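Local coordinates for protein 2,3-dihydroxybenzoate-AMP ligase (Mycobacterium smegmatis, PDB 5KEI) that belongs to the ANL superfamily of AMP-binding enzymes, in which a large N-terminal region is followed by a small C-terminal domain, at residues E285-A290 and K307-A312; E474-H479 and W483-V488. All blocks are in the same frame, centred on the assembly; numbering follows the deposited sequence.

Interaction 1: E285-A290 and K307-A312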
# COMPACT_ATOMS: atom_id res chain seq x y z
N GLU A 285 2.97 -13.28 23.90
CA GLU A 285 2.09 -13.95 24.86
C GLU A 285 0.65 -14.02 24.37
O GLU A 285 0.01 -15.08 24.42
CB GLU A 285 2.15 -13.24 26.22
CG GLU A 285 1.52 -14.03 27.37
CD GLU A 285 1.93 -13.52 28.76
OE1 GLU A 285 2.15 -12.30 28.92
OE2 GLU A 285 2.04 -14.36 29.68
N ALA A 286 0.14 -12.89 23.88
CA ALA A 286 -1.22 -12.81 23.35
C ALA A 286 -1.37 -13.57 22.03
O ALA A 286 -2.37 -14.25 21.81
CB ALA A 286 -1.63 -11.36 23.18
N ALA A 287 -0.36 -13.47 21.17
CA ALA A 287 -0.44 -14.14 19.87
C ALA A 287 -0.33 -15.67 20.01
O ALA A 287 -1.12 -16.39 19.43
CB ALA A 287 0.63 -13.62 18.94
N PHE A 288 0.64 -16.15 20.80
CA PHE A 288 0.76 -17.59 21.08
C PHE A 288 -0.54 -18.15 21.66
O PHE A 288 -0.90 -19.31 21.41
CB PHE A 288 1.90 -17.88 22.06
CG PHE A 288 3.27 -17.55 21.54
CD1 PHE A 288 3.49 -17.32 20.18
CD2 PHE A 288 4.35 -17.46 22.41
CE1 PHE A 288 4.76 -17.01 19.71
CE2 PHE A 288 5.62 -17.15 21.94
CZ PHE A 288 5.83 -16.93 20.59
N ALA A 289 -1.22 -17.32 22.44
CA ALA A 289 -2.50 -17.67 23.03
C ALA A 289 -3.58 -17.82 21.97
O ALA A 289 -4.31 -18.82 21.97
CB ALA A 289 -2.92 -16.63 24.05
N ALA A 290 -3.67 -16.83 21.08
CA ALA A 290 -4.63 -16.83 19.96
C ALA A 290 -4.41 -17.99 18.99
O ALA A 290 -5.38 -18.60 18.51
CB ALA A 290 -4.54 -15.51 19.21
N LYS A 307 11.28 -11.75 14.90
CA LYS A 307 12.45 -12.01 15.74
C LYS A 307 12.06 -12.02 17.22
O LYS A 307 12.50 -12.87 17.98
CB LYS A 307 13.56 -10.98 15.47
CG LYS A 307 14.76 -11.14 16.38
CD LYS A 307 16.04 -10.52 15.82
CE LYS A 307 15.96 -9.02 15.59
NZ LYS A 307 17.26 -8.45 15.06
N LEU A 308 11.23 -11.06 17.61
CA LEU A 308 10.72 -11.00 18.98
C LEU A 308 9.95 -12.28 19.36
O LEU A 308 10.19 -12.82 20.43
CB LEU A 308 9.84 -9.75 19.16
CG LEU A 308 9.27 -9.50 20.56
CD1 LEU A 308 10.37 -9.18 21.54
CD2 LEU A 308 8.19 -8.40 20.55
N TRP A 309 9.06 -12.77 18.49
CA TRP A 309 8.33 -14.02 18.76
C TRP A 309 9.24 -15.21 18.94
O TRP A 309 8.98 -16.08 19.76
CB TRP A 309 7.36 -14.39 17.64
CG TRP A 309 6.11 -13.59 17.53
CD1 TRP A 309 5.86 -12.36 18.06
CD2 TRP A 309 4.92 -13.98 16.84
NE1 TRP A 309 4.60 -11.96 17.74
CE2 TRP A 309 4.00 -12.93 16.99
CE3 TRP A 309 4.55 -15.11 16.10
CZ2 TRP A 309 2.72 -12.98 16.42
CZ3 TRP A 309 3.29 -15.16 15.55
CH2 TRP A 309 2.38 -14.10 15.72
N ALA A 310 10.27 -15.28 18.09
CA ALA A 310 11.21 -16.39 18.09
C ALA A 310 11.96 -16.48 19.43
O ALA A 310 12.05 -17.55 20.03
CB ALA A 310 12.20 -16.23 16.93
N GLN A 311 12.47 -15.36 19.90
CA GLN A 311 13.18 -15.35 21.17
C GLN A 311 12.19 -15.27 22.33
O GLN A 311 12.55 -14.89 23.43
CB GLN A 311 14.18 -14.19 21.22
CG GLN A 311 13.58 -12.82 21.18
CD GLN A 311 14.61 -11.73 20.97
OE1 GLN A 311 15.64 -11.95 20.34
NE2 GLN A 311 14.33 -10.54 21.51
N ALA A 312 10.94 -15.64 22.06
CA ALA A 312 9.93 -15.75 23.11
C ALA A 312 9.68 -17.21 23.39
O ALA A 312 9.16 -17.57 24.44
CB ALA A 312 8.64 -15.06 22.70
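F288 and W309 reach across the gap between two helices on similar first torsions: each CG lies anti to its own carbonyl carbon and beside the backbone N, with chi1 -65° for F288 and -75° for W309. The two side chains pass alongside one another, pointing opposite ways, and meet as a T-shaped (edge-to-face) pair. The edge of the phenyl ring is directed at the face of the indole, with the planes at 76° and the F288 ring centroid 5.6 Å from the centroid of the five-membered ring of W309. F288 CE1 makes the approach, 4.1 Å from W309 CE3 and displaced toward the rim of the indole.

At the far end of the phenyl ring, CZ comes 3.4 Å from W309 O, which sits at the ring edge and in its plane. The same oxygen accepts a hydrogen bond from A312 N (3.1 Å), where the chain leaves the helix after A310. The A312 methyl then meets the phenyl ring obliquely, its CB 3.8 Å from F288 CE2.

A287, the residue before F288, suits close helix packing because it offers no more than a methyl: its CB rests 3.3 Å from W309 CZ2, so the benzo part of the indole can come right up to the helix. W309 also packs on T299 and L301 of strand 298-301, and its NE1 is hydrogen-bonded to P282 O. That bond satisfies the polar atom of a buried side chain and probably helps to fix the rotation of the indole.

The helices belong to successive beta-alpha-beta crossovers flanking strand 298-301. With no hydrogen bond joining the two segments, the contact rests on dispersion, probably helped by the weak attraction of the slightly positive phenyl edge for the indole pi face and for W309 O.

Interaction 2: E474-H479 and W483-V488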
# COMPACT_ATOMS: atom_id res chain seq x y z
N GLU A 474 11.12 16.08 -2.05
CA GLU A 474 9.76 15.77 -1.64
C GLU A 474 9.14 16.94 -0.86
O GLU A 474 7.96 17.23 -1.02
CB GLU A 474 9.72 14.47 -0.83
CG GLU A 474 9.94 13.20 -1.68
CD GLU A 474 8.85 12.99 -2.73
OE1 GLU A 474 7.70 13.43 -2.51
OE2 GLU A 474 9.16 12.38 -3.78
N HIS A 475 9.95 17.60 -0.03
CA HIS A 475 9.52 18.75 0.77
C HIS A 475 9.12 19.94 -0.10
O HIS A 475 8.13 20.63 0.19
CB HIS A 475 10.65 19.21 1.71
CG HIS A 475 10.81 18.39 2.96
ND1 HIS A 475 9.85 18.36 3.95
CD2 HIS A 475 11.83 17.61 3.39
CE1 HIS A 475 10.27 17.58 4.94
NE2 HIS A 475 11.46 17.11 4.62
N LEU A 476 9.91 20.19 -1.13
CA LEU A 476 9.69 21.32 -2.02
C LEU A 476 8.43 21.12 -2.83
O LEU A 476 7.69 22.07 -3.08
CB LEU A 476 10.89 21.52 -2.96
CG LEU A 476 12.18 22.06 -2.34
CD1 LEU A 476 13.26 22.14 -3.39
CD2 LEU A 476 11.96 23.44 -1.69
N LEU A 477 8.19 19.87 -3.23
CA LEU A 477 7.02 19.48 -4.00
C LEU A 477 5.70 19.70 -3.25
O LEU A 477 4.66 19.83 -3.88
CB LEU A 477 7.14 18.01 -4.43
CG LEU A 477 8.19 17.72 -5.51
CD1 LEU A 477 8.54 16.25 -5.56
CD2 LEU A 477 7.71 18.21 -6.86
N THR A 478 5.74 19.79 -1.92
CA THR A 478 4.51 20.03 -1.17
C THR A 478 4.05 21.48 -1.26
O THR A 478 3.01 21.84 -0.73
CB THR A 478 4.64 19.67 0.32
OG1 THR A 478 5.46 20.65 0.99
CG2 THR A 478 5.22 18.26 0.49
N HIS A 479 4.86 22.31 -1.91
CA HIS A 479 4.48 23.68 -2.25
C HIS A 479 3.59 23.64 -3.50
O HIS A 479 3.92 22.97 -4.51
CB HIS A 479 5.73 24.52 -2.49
CG HIS A 479 5.51 26.00 -2.40
ND1 HIS A 479 4.81 26.71 -3.36
CD2 HIS A 479 5.94 26.91 -1.50
CE1 HIS A 479 4.80 27.99 -3.03
NE2 HIS A 479 5.48 28.14 -1.91
N TRP A 483 5.76 22.43 -9.21
CA TRP A 483 5.25 21.29 -9.95
C TRP A 483 6.22 20.13 -9.88
O TRP A 483 5.88 19.08 -9.35
CB TRP A 483 4.99 21.66 -11.41
CG TRP A 483 4.39 20.50 -12.18
CD1 TRP A 483 5.03 19.69 -13.07
CD2 TRP A 483 3.04 20.02 -12.09
NE1 TRP A 483 4.16 18.74 -13.55
CE2 TRP A 483 2.93 18.92 -12.97
CE3 TRP A 483 1.91 20.42 -11.36
CZ2 TRP A 483 1.73 18.22 -13.14
CZ3 TRP A 483 0.73 19.73 -11.54
CH2 TRP A 483 0.65 18.64 -12.41
N ALA A 484 7.42 20.32 -10.45
CA ALA A 484 8.53 19.35 -10.37
C ALA A 484 9.73 20.02 -9.69
O ALA A 484 9.86 21.24 -9.71
CB ALA A 484 8.91 18.86 -11.76
N ALA A 485 10.61 19.23 -9.07
CA ALA A 485 11.78 19.79 -8.38
C ALA A 485 12.99 18.88 -8.51
O ALA A 485 12.85 17.66 -8.52
CB ALA A 485 11.47 20.05 -6.92
N ALA A 486 14.17 19.47 -8.60
CA ALA A 486 15.42 18.70 -8.57
C ALA A 486 16.49 19.39 -7.71
O ALA A 486 16.90 20.52 -7.99
CB ALA A 486 15.93 18.48 -9.98
N ALA A 487 16.92 18.72 -6.65
CA ALA A 487 18.01 19.23 -5.81
C ALA A 487 19.30 18.69 -6.38
O ALA A 487 19.50 17.48 -6.49
CB ALA A 487 17.83 18.81 -4.34
N VAL A 488 20.18 19.59 -6.79
CA VAL A 488 21.38 19.21 -7.50
C VAL A 488 22.62 19.71 -6.74
O VAL A 488 22.56 20.73 -6.04
CB VAL A 488 21.34 19.77 -8.95
CG1 VAL A 488 22.42 19.17 -9.76
CG2 VAL A 488 19.99 19.45 -9.60
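L477 closes most tightly on the chain at W483-A485, at the partly exposed end of the contact, and a single methyl does the work. Its CG stands beside the backbone N (chi1 -71°), and from there CD2 reaches 3.2 Å from W483 O and 3.8 Å from A484 CA. It thus presses on backbone, just where the strand has a classic beta bulge: W483 and A484 both face V504 on strand 498-505. A branched aliphatic side chain suits this spot, since it can fill the angle between helix and strand without seeking a polar partner. The side chains of W483 and A484 themselves start away from the helix. The indole of W483 lies against helix 419-425 instead, where E423 OE1 accepts a hydrogen bond from its NE1.

The looser fit is the buried one. L476 CB and A485 CB face each other at 4.3 Å, and the small alanine allows the helix to lie close over the strand; L476 also packs on L519 of helix 512-521.

T478 folds back on H475: its OG1 donates to H475 O (2.8 Å) with a C=O...OG1 angle of 147°. T478 N bonds the same oxygen, more loosely at 3.3 Å and from the same face of the carbonyl plane.

No hydrogen bond joins the two segments, although OE2 of E473, just before the first, accepts one from A487 N. A helix laid by its leucines on an alanine-rich outer strand of a three-stranded sheet is in keeping with the small alpha/beta C-terminal domain of ANL enzymes.

Interactions 1 and 2 lie on opposite sides of the chain's centre, their own centres about 43 Å apart, and share no structural element. Interaction 1 joins two helices beside the large mixed sheet of the AMP-binding region, whereas interaction 2 sets a helix on a strand in the C-terminal domain. Both are apolar and partly buried, but interaction 1 runs from buried A287 and W309 to exposed A312, while no touching residue of interaction 2 is exposed. In interaction 1 two aromatic rings meet edge to face; in interaction 2 a leucine methyl presses on backbone. The indole of W309 makes its contact, whereas that of W483 turns away and its backbone alone is touched.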